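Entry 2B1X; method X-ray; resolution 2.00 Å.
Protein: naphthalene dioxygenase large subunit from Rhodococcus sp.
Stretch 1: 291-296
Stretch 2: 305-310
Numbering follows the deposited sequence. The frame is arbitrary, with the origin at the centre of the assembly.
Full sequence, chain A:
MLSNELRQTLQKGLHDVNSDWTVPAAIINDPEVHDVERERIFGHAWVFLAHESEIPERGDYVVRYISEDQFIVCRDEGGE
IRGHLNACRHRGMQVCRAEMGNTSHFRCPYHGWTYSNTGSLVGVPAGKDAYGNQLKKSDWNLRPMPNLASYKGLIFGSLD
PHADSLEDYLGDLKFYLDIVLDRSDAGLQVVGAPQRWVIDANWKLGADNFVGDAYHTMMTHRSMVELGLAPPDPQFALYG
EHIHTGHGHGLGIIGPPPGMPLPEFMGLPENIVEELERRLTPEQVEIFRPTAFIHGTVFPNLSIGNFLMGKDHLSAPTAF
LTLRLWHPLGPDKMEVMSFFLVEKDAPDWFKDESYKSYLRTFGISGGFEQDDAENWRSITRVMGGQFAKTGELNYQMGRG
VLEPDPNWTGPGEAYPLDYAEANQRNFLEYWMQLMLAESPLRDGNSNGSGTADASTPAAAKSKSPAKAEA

Stretch 1 291-296: TAFIHG
Stretch 2 (305-310) GNFLMG

Two strands of one chain, one that begins at Phe293 and continues beyond Gly296 and one already under way at Gly305, lie side by side as antiparallel neighbours. Their N-to-C directions make an angle of 153°, their axes approach to 4.8 Å, and the contact buries 378 Å² counted over both sides. The register pairs Phe293 with Phe307, Ile294 with Asn306 and His295 with Gly305.

Thr291 (phi/psi -70/139, chi1 m) precedes the strand and makes no direct contact. Ala292 turns the chain into it with phi/psi -115/-37, a departure from extended geometry. Its carbonyl accepts a weak hydrogen bond, Leu308 N to Ala292 O at 3.1 Å, with an angle at hydrogen of only 121°. Leu308 has -109/114, chi1 -144° and chi2 -146°.

From Phe293 onward the backbone is extended (-137/135). Phe293 and Phe307 (-126/152) form a non-hydrogen-bonded pair, CA to CA 4.6 Å, with both side chains on the same face of the sheet. Both have chi1 m, while chi2 is 103° for Phe293 and 149° for Phe307. The rings meet obliquely, planes at 65° and centroids 5.8 Å apart, with Phe293 CD2 3.6 Å from Phe307 CD2. Flat, apolar side chains can pack closely here without polar partners. Met309 SD (-155/146, chi1 -137°, chi2 125°, chi3 34°) lies at the edge of the Phe293 ring, 4.5 Å from Phe293 CE2. Phe293 CA also makes a CA-H...O contact with Asn306 O at 3.4 Å.

Ile294 (-128/132) and Asn306 (-123/99) form the hydrogen-bonded pair, CA to CA 5.0 Å. Ile294 N donates to Asn306 O at 2.9 Å and 159°, and Asn306 N donates to Ile294 O at 2.8 Å and 174°, nearly straight. Ile294 O also receives a CA-H...O contact from Gly305 CA at 3.5 Å, and Phe307 CE2 comes to 3.2 Å from Ile294 O. On the face opposite the phenylalanines, Ile294 CB and Asn306 CB are 4.1 Å apart. The beta-branched isoleucine (chi1 m, chi2 t) favours extended backbone; Asn306 (chi1 t, chi2 175°) satisfies its amide elsewhere in the structure.

His295 (-137/140, chi1 p, chi2 94°) returns to the phenylalanine face, paired with Gly305 (-129/121), CA to CA 4.7 Å. His295 CB sits at the edge of the Phe307 ring, 4.0 Å from Phe307 CE2, while ND1 and NE2 are hydrogen-bonded elsewhere. Glycine suits position 305 because an ideal CB on Gly305 would lie 3.0 Å from Phe307 CE1, a clash. Gly296 (-166/170) continues the strand beyond direct contact.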

# COMPACT_ATOMS: atom_id res chain seq x y z
N THR A 291 15.61 -43.66 5.49
CA THR A 291 15.03 -42.37 5.07
C THR A 291 16.05 -41.43 4.44
O THR A 291 17.19 -41.34 4.92
CB THR A 291 14.40 -41.70 6.29
OG1 THR A 291 13.22 -42.44 6.65
CG2 THR A 291 13.89 -40.27 5.96
N ALA A 292 15.62 -40.74 3.38
CA ALA A 292 16.33 -39.58 2.82
C ALA A 292 15.51 -38.27 2.94
O ALA A 292 16.07 -37.18 3.16
CB ALA A 292 16.67 -39.83 1.35
N PHE A 293 14.19 -38.38 2.77
CA PHE A 293 13.29 -37.22 2.88
C PHE A 293 12.04 -37.56 3.65
O PHE A 293 11.41 -38.62 3.42
CB PHE A 293 12.85 -36.71 1.52
CG PHE A 293 13.97 -36.44 0.59
CD1 PHE A 293 14.25 -37.33 -0.44
CD2 PHE A 293 14.75 -35.29 0.72
CE1 PHE A 293 15.29 -37.10 -1.31
CE2 PHE A 293 15.81 -35.07 -0.14
CZ PHE A 293 16.09 -35.97 -1.15
N ILE A 294 11.66 -36.66 4.56
CA ILE A 294 10.34 -36.70 5.17
C ILE A 294 9.77 -35.32 4.98
O ILE A 294 10.41 -34.33 5.32
CB ILE A 294 10.42 -36.99 6.67
CG1 ILE A 294 11.03 -38.36 6.95
CG2 ILE A 294 9.04 -36.93 7.31
CD1 ILE A 294 11.55 -38.49 8.42
N HIS A 295 8.54 -35.26 4.51
CA HIS A 295 7.81 -34.00 4.37
C HIS A 295 6.37 -34.21 4.85
O HIS A 295 5.79 -35.26 4.58
CB HIS A 295 7.84 -33.55 2.91
CG HIS A 295 7.23 -34.56 1.97
ND1 HIS A 295 5.91 -34.51 1.57
CD2 HIS A 295 7.75 -35.66 1.38
CE1 HIS A 295 5.66 -35.53 0.76
NE2 HIS A 295 6.77 -36.23 0.61
N GLY A 296 5.80 -33.24 5.56
CA GLY A 296 4.46 -33.39 6.06
C GLY A 296 3.86 -32.10 6.55
O GLY A 296 4.53 -31.06 6.68
N GLY A 305 10.00 -30.37 7.13
CA GLY A 305 10.89 -30.97 6.16
C GLY A 305 12.14 -31.53 6.81
O GLY A 305 12.86 -30.79 7.48
N ASN A 306 12.39 -32.83 6.66
CA ASN A 306 13.59 -33.44 7.21
C ASN A 306 14.27 -34.07 6.02
O ASN A 306 13.87 -35.15 5.55
CB ASN A 306 13.24 -34.49 8.29
CG ASN A 306 14.44 -34.88 9.19
OD1 ASN A 306 14.26 -35.63 10.13
ND2 ASN A 306 15.64 -34.39 8.90
N PHE A 307 15.26 -33.35 5.50
CA PHE A 307 15.81 -33.65 4.18
C PHE A 307 17.32 -33.84 4.23
O PHE A 307 18.01 -33.24 5.06
CB PHE A 307 15.54 -32.52 3.18
CG PHE A 307 14.08 -32.19 2.96
CD1 PHE A 307 13.73 -30.89 2.64
CD2 PHE A 307 13.07 -33.15 3.05
CE1 PHE A 307 12.36 -30.53 2.41
CE2 PHE A 307 11.72 -32.79 2.84
CZ PHE A 307 11.38 -31.48 2.51
N LEU A 308 17.83 -34.64 3.31
CA LEU A 308 19.28 -34.90 3.20
C LEU A 308 19.73 -34.18 1.94
O LEU A 308 19.28 -34.51 0.85
CB LEU A 308 19.48 -36.40 3.02
CG LEU A 308 20.60 -37.28 3.58
CD1 LEU A 308 20.91 -38.37 2.57
CD2 LEU A 308 21.86 -36.52 3.99
N MET A 309 20.58 -33.15 2.07
CA MET A 309 20.89 -32.26 0.93
C MET A 309 22.25 -31.59 1.07
O MET A 309 22.72 -31.33 2.19
CB MET A 309 19.82 -31.16 0.78
CG MET A 309 19.38 -30.89 -0.69
SD MET A 309 17.59 -31.05 -0.92
CE MET A 309 17.04 -30.49 0.58
N GLY A 310 22.91 -31.38 -0.08
CA GLY A 310 24.15 -30.62 -0.15
C GLY A 310 23.98 -29.14 0.18
O GLY A 310 22.90 -28.55 -0.04